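Local structure of lysin (Bacillus phage PBC5, 6ILU) at residues A[17-22]-A[72-77]; A[25-30]-A[61-66]. The protein probably binds the bacterial cell wall through SH3b-type domains, serving as the targeting part of a Bacillus phage endolysin. All coordinates share one frame; numbering follows the deposited sequence.

Contact 1: A[17-22]-A[72-77]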
loop_
_atom_site.group_PDB
_atom_site.type_symbol
_atom_site.label_atom_id
_atom_site.label_comp_id
_atom_site.label_asym_id
_atom_site.label_seq_id
_atom_site.Cartn_x
_atom_site.Cartn_y
_atom_site.Cartn_z
ATOM N N SER A 17 -9.096 -1.287 12.561
ATOM C CA SER A 17 -8.547 -1.103 13.911
ATOM C C SER A 17 -8.431 -2.417 14.686
ATOM O O SER A 17 -9.375 -3.220 14.684
ATOM C CB SER A 17 -9.438 -0.160 14.723
ATOM O OG SER A 17 -8.933 0.000 16.056
ATOM N N ILE A 18 -7.309 -2.599 15.381
ATOM C CA ILE A 18 -7.201 -3.731 16.322
ATOM C C ILE A 18 -7.920 -3.488 17.666
ATOM O O ILE A 18 -8.062 -4.412 18.473
ATOM C CB ILE A 18 -5.718 -4.100 16.629
ATOM C CG1 ILE A 18 -5.027 -2.964 17.413
ATOM C CG2 ILE A 18 -4.972 -4.453 15.310
ATOM C CD1 ILE A 18 -3.576 -3.325 17.912
ATOM N N TYR A 19 -8.374 -2.257 17.890
ATOM C CA TYR A 19 -9.002 -1.866 19.171
ATOM C C TYR A 19 -10.524 -1.992 19.083
ATOM O O TYR A 19 -11.075 -2.118 17.989
ATOM C CB TYR A 19 -8.610 -0.423 19.515
ATOM C CG TYR A 19 -7.127 -0.267 19.658
ATOM C CD1 TYR A 19 -6.481 -0.645 20.835
ATOM C CD2 TYR A 19 -6.360 0.208 18.609
ATOM C CE1 TYR A 19 -5.114 -0.523 20.954
ATOM C CE2 TYR A 19 -4.998 0.316 18.725
ATOM C CZ TYR A 19 -4.387 -0.037 19.884
ATOM O OH TYR A 19 -3.034 0.073 19.997
ATOM N N PRO A 20 -11.214 -1.930 20.222
ATOM C CA PRO A 20 -12.670 -2.016 20.169
ATOM C C PRO A 20 -13.296 -0.838 19.451
ATOM O O PRO A 20 -12.679 0.213 19.309
ATOM C CB PRO A 20 -13.077 -2.009 21.640
ATOM C CG PRO A 20 -11.857 -2.578 22.337
ATOM C CD PRO A 20 -10.705 -2.011 21.604
ATOM N N ASP A 21 -14.510 -1.024 18.966
ATOM C CA ASP A 21 -15.262 0.108 18.413
ATOM C C ASP A 21 -15.376 1.177 19.517
ATOM O O ASP A 21 -15.618 0.839 20.707
ATOM C CB ASP A 21 -16.646 -0.357 17.942
ATOM C CG ASP A 21 -17.373 0.687 17.126
ATOM O OD1 ASP A 21 -16.748 1.682 16.701
ATOM O OD2 ASP A 21 -18.585 0.488 16.924
ATOM N N GLY A 22 -15.179 2.446 19.141
ATOM C CA GLY A 22 -15.214 3.539 20.092
ATOM C C GLY A 22 -13.849 3.923 20.652
ATOM O O GLY A 22 -13.701 4.982 21.264
ATOM N N ASN A 72 0.684 1.498 11.160
ATOM C CA ASN A 72 0.234 0.158 10.770
ATOM C C ASN A 72 -0.080 -0.715 11.960
ATOM O O ASN A 72 -0.977 -1.548 11.885
ATOM C CB ASN A 72 1.287 -0.586 9.925
ATOM C CG ASN A 72 1.567 0.103 8.602
ATOM O OD1 ASN A 72 1.481 1.335 8.497
ATOM N ND2 ASN A 72 1.890 -0.691 7.580
ATOM N N LYS A 73 0.690 -0.561 13.043
ATOM C CA LYS A 73 0.591 -1.477 14.179
ATOM C C LYS A 73 -0.786 -1.391 14.877
ATOM O O LYS A 73 -1.134 -2.300 15.639
ATOM C CB LYS A 73 1.722 -1.191 15.194
ATOM C CG LYS A 73 1.633 0.158 15.848
ATOM C CD LYS A 73 2.867 0.453 16.679
ATOM C CE LYS A 73 2.797 1.883 17.198
ATOM N NZ LYS A 73 3.853 2.187 18.224
ATOM N N HIS A 74 -1.561 -0.350 14.576
ATOM C CA HIS A 74 -2.874 -0.200 15.202
ATOM C C HIS A 74 -3.963 -0.868 14.374
ATOM O O HIS A 74 -5.123 -0.759 14.727
ATOM C CB HIS A 74 -3.217 1.300 15.401
ATOM C CG HIS A 74 -2.291 2.003 16.348
ATOM N ND1 HIS A 74 -1.745 1.391 17.460
ATOM C CD2 HIS A 74 -1.792 3.261 16.330
ATOM C CE1 HIS A 74 -0.971 2.250 18.100
ATOM N NE2 HIS A 74 -0.975 3.392 17.429
ATOM N N PHE A 75 -3.592 -1.519 13.259
ATOM C CA PHE A 75 -4.590 -2.134 12.352
ATOM C C PHE A 75 -4.252 -3.551 11.949
ATOM O O PHE A 75 -3.089 -3.935 12.014
ATOM C CB PHE A 75 -4.725 -1.317 11.035
ATOM C CG PHE A 75 -5.124 0.121 11.255
ATOM C CD1 PHE A 75 -6.455 0.483 11.207
ATOM C CD2 PHE A 75 -4.174 1.071 11.594
ATOM C CE1 PHE A 75 -6.852 1.810 11.444
ATOM C CE2 PHE A 75 -4.542 2.371 11.875
ATOM C CZ PHE A 75 -5.890 2.753 11.770
ATOM N N THR A 76 -5.260 -4.337 11.552
ATOM C CA THR A 76 -4.995 -5.516 10.725
ATOM C C THR A 76 -5.256 -5.057 9.289
ATOM O O THR A 76 -6.272 -4.380 9.006
ATOM C CB THR A 76 -5.858 -6.730 11.102
ATOM O OG1 THR A 76 -7.227 -6.353 11.106
ATOM C CG2 THR A 76 -5.525 -7.189 12.502
ATOM N N ILE A 77 -4.303 -5.331 8.389
ATOM C CA ILE A 77 -4.367 -4.739 7.028
ATOM C C ILE A 77 -4.421 -5.867 6.023
ATOM O O ILE A 77 -3.592 -6.795 6.088
ATOM C CB ILE A 77 -3.161 -3.842 6.723
ATOM C CG1 ILE A 77 -3.055 -2.737 7.796
ATOM C CG2 ILE A 77 -3.236 -3.255 5.291
ATOM C CD1 ILE A 77 -1.706 -2.024 7.805
HETATM O O HOH W 1 -8.453 -5.777 13.495
#
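A single backbone carbonyl, His74 O, draws both a polar and a weaker carbon donor from consecutive residues of 17-22. Ile18 N lies 2.9 Å from His74 O in a nearly straight hydrogen bond (170° at the hydrogen), yet the donor stands above the carbonyl plane, 35° out of it, so it does not follow a lone pair. Beside it, Ser17 CA approaches His74 O at 3.5 Å as a CA-H...O contact. The isoleucine side chain spans the same backbone: CG1, lying between its own N and carbonyl carbon, leans on His74 O, while Ile18 CG2 rests 3.6 Å from Phe75 C. Ser17 and Phe75 form an antiparallel, non-hydrogen-bonded pair with diverging side chains, where strand 13-17 meets the start of strand 75-84. Phe75 N closes the 3-10 turn 72-74 by bonding Asn72 O. A 3-10 turn leading into a strand paired with the first strand is the layout of an SH3-like barrel, and the loop leaving Ser17 probably corresponds to the RT loop. That loop starts with an ST turn: Ser17 OG, anti to its backbone N, accepts from Tyr19 N at 3.0 Å. Tyr19 then crosses His74 obliquely, the ring planes at 56°. His74 CB sits in plane at the tyrosine edge, and Tyr19 OH comes to 3.1 Å from His74 ND1. Ile18 CG1 packs over one face of the Tyr19 ring, and Tyr23 stacks with that ring. On the exposed margin one water bridges the segments, donating to Ser17 O at 3.0 Å and lying 2.7 Å from Thr76 OG1.

Contact 2: A[25-30]-A[61-66]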
loop_
_atom_site.group_PDB
_atom_site.type_symbol
_atom_site.label_atom_id
_atom_site.label_comp_id
_atom_site.label_asym_id
_atom_site.label_seq_id
_atom_site.Cartn_x
_atom_site.Cartn_y
_atom_site.Cartn_z
ATOM N N VAL A 25 -8.156 5.802 17.577
ATOM C CA VAL A 25 -6.864 5.590 16.946
ATOM C C VAL A 25 -6.407 6.920 16.373
ATOM O O VAL A 25 -7.171 7.552 15.636
ATOM C CB VAL A 25 -6.928 4.568 15.822
ATOM C CG1 VAL A 25 -5.569 4.475 15.132
ATOM C CG2 VAL A 25 -7.380 3.236 16.360
ATOM N N ASN A 26 -5.181 7.343 16.688
ATOM C CA ASN A 26 -4.730 8.674 16.274
ATOM C C ASN A 26 -4.338 8.754 14.811
ATOM O O ASN A 26 -3.816 7.798 14.238
ATOM C CB ASN A 26 -3.546 9.132 17.116
ATOM C CG ASN A 26 -3.896 9.218 18.581
ATOM O OD1 ASN A 26 -4.949 9.719 18.932
ATOM N ND2 ASN A 26 -3.051 8.659 19.432
ATOM N N LEU A 27 -4.651 9.911 14.228
ATOM C CA LEU A 27 -4.234 10.259 12.872
ATOM C C LEU A 27 -3.227 11.388 12.966
ATOM O O LEU A 27 -3.305 12.230 13.883
ATOM C CB LEU A 27 -5.409 10.715 11.993
ATOM C CG LEU A 27 -6.514 9.698 11.757
ATOM C CD1 LEU A 27 -7.628 10.290 10.916
ATOM C CD2 LEU A 27 -5.960 8.408 11.130
ATOM N N TYR A 28 -2.343 11.430 11.966
ATOM C CA TYR A 28 -1.180 12.293 11.972
ATOM C C TYR A 28 -0.916 12.906 10.614
ATOM O O TYR A 28 -1.347 12.383 9.556
ATOM C CB TYR A 28 0.075 11.498 12.349
ATOM C CG TYR A 28 0.054 10.915 13.741
ATOM C CD1 TYR A 28 0.516 11.649 14.819
ATOM C CD2 TYR A 28 -0.439 9.636 13.961
ATOM C CE1 TYR A 28 0.503 11.111 16.121
ATOM C CE2 TYR A 28 -0.494 9.107 15.268
ATOM C CZ TYR A 28 0.003 9.847 16.319
ATOM O OH TYR A 28 -0.024 9.326 17.597
ATOM N N GLU A 29 -0.178 14.014 10.623
ATOM C CA GLU A 29 0.505 14.442 9.395
ATOM C C GLU A 29 2.018 14.234 9.582
ATOM O O GLU A 29 2.477 13.936 10.703
ATOM C CB GLU A 29 0.177 15.908 9.058
ATOM C CG GLU A 29 0.562 16.870 10.115
ATOM C CD GLU A 29 0.113 18.295 9.780
ATOM O OE1 GLU A 29 0.642 18.870 8.820
ATOM O OE2 GLU A 29 -0.762 18.838 10.480
ATOM N N ARG A 30 2.785 14.327 8.481
ATOM C CA ARG A 30 4.268 14.278 8.529
ATOM C C ARG A 30 4.788 12.913 9.017
ATOM O O ARG A 30 5.340 12.767 10.120
ATOM C CB ARG A 30 4.848 15.419 9.422
ATOM C CG ARG A 30 6.349 15.629 9.149
ATOM C CD ARG A 30 6.937 16.846 9.833
ATOM N NE ARG A 30 6.993 16.602 11.280
ATOM C CZ ARG A 30 7.420 17.497 12.165
ATOM N NH1 ARG A 30 7.835 18.709 11.769
ATOM N NH2 ARG A 30 7.443 17.187 13.467
ATOM N N ILE A 61 0.240 4.109 7.438
ATOM C CA ILE A 61 -0.651 3.983 6.290
ATOM C C ILE A 61 -1.502 5.237 6.223
ATOM O O ILE A 61 -1.816 5.828 7.238
ATOM C CB ILE A 61 -1.587 2.754 6.383
ATOM C CG1 ILE A 61 -2.168 2.612 7.804
ATOM C CG2 ILE A 61 -0.842 1.450 5.979
ATOM C CD1 ILE A 61 -3.315 1.563 7.871
ATOM N N CYS A 62 -1.829 5.652 4.993
ATOM C CA CYS A 62 -2.573 6.878 4.770
ATOM C C CYS A 62 -4.022 6.525 4.452
ATOM O O CYS A 62 -4.289 5.811 3.463
ATOM C CB CYS A 62 -1.955 7.642 3.616
ATOM S SG CYS A 62 -2.766 9.307 3.551
ATOM N N LEU A 63 -4.957 7.008 5.266
ATOM C CA LEU A 63 -6.382 6.709 5.043
ATOM C C LEU A 63 -7.116 7.782 4.238
ATOM O O LEU A 63 -8.334 7.740 4.104
ATOM C CB LEU A 63 -7.104 6.508 6.403
ATOM C CG LEU A 63 -6.428 5.439 7.261
ATOM C CD1 LEU A 63 -7.218 5.243 8.548
ATOM C CD2 LEU A 63 -6.283 4.100 6.494
ATOM N N GLY A 64 -6.386 8.726 3.660
ATOM C CA GLY A 64 -7.029 9.759 2.860
ATOM C C GLY A 64 -5.991 10.655 2.245
ATOM O O GLY A 64 -5.441 10.370 1.158
ATOM N N GLY A 65 -5.730 11.761 2.918
ATOM C CA GLY A 65 -4.743 12.705 2.454
ATOM C C GLY A 65 -3.699 12.979 3.534
ATOM O O GLY A 65 -3.515 12.178 4.431
ATOM N N GLU A 66 -3.030 14.115 3.415
ATOM C CA GLU A 66 -1.856 14.423 4.253
ATOM C C GLU A 66 -2.079 14.373 5.737
ATOM O O GLU A 66 -1.128 14.112 6.460
ATOM C CB GLU A 66 -1.333 15.839 3.957
ATOM C CG GLU A 66 -0.475 15.953 2.648
ATOM C CD GLU A 66 0.318 17.234 2.588
ATOM O OE1 GLU A 66 0.022 18.235 3.342
ATOM O OE2 GLU A 66 1.229 17.296 1.709
HETATM O O HOH W 2 1.139 17.735 6.040
HETATM O O HOH W 3 1.445 14.787 6.005
#
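Leu27 and Leu63 point toward each other and meet tip to tip, Leu27 CD2 standing 4.3 Å from Leu63 CD1, a loose methyl contact between backbones whose CA atoms are far apart here. Nearer the other end, the chains converge at Glu29 and Glu66, whose side chains leave side by side and splay, the carboxylates staying apart. Glu66 O faces the backbone of Glu29, reaching CA at 3.4 Å in a CA-H...O contact with 140° at the hydrogen. Glu29 CG lies between N and carbonyl carbon (chi1 59°), and the chain is extended beyond it. Glu29 OE1 ends 5.5 Å from Glu66 OE1, and one water donates to both oxygens, which may ease the repulsion of two like charges. A second water joins the main chains, accepting from Arg30 N at 2.9 Å and donating to Glu66 O at 2.7 Å. The polar links between the segments run through these two waters. Strand 25-29 is hydrogen-bonded along strand 35-40, and this two-stranded antiparallel sheet lies against the loop after strand 60-62, within what is probably one SH3b-type barrel: Leu27 and Leu63 both rest on Ile40, and Leu63 also reaches Tyr46 and Val48 of strand 46-52.

How the contacts relate
Both contacts are surface contacts, with centres about 14 Å apart, and contact 2 is nested within the chain loop that contact 1 closes. They meet in the interior of the domain, where Phe75 CZ of contact 1 packs 3.8 Å from Val25 CG1 of contact 2, and Phe75 CD2 lies 3.9 Å from Ile61 CD1. Contact 1 joins the ends of strands 13-17 and 75-84 of the larger sheet, with a backbone bond just beyond them and an aromatic crossing alongside. Contact 2 sets the two-stranded sheet of 25-29 and 35-40 against a loop leaving the larger sheet, and relies on waters and a leucine pair. Buried area follows suit, 296 against 127 Å².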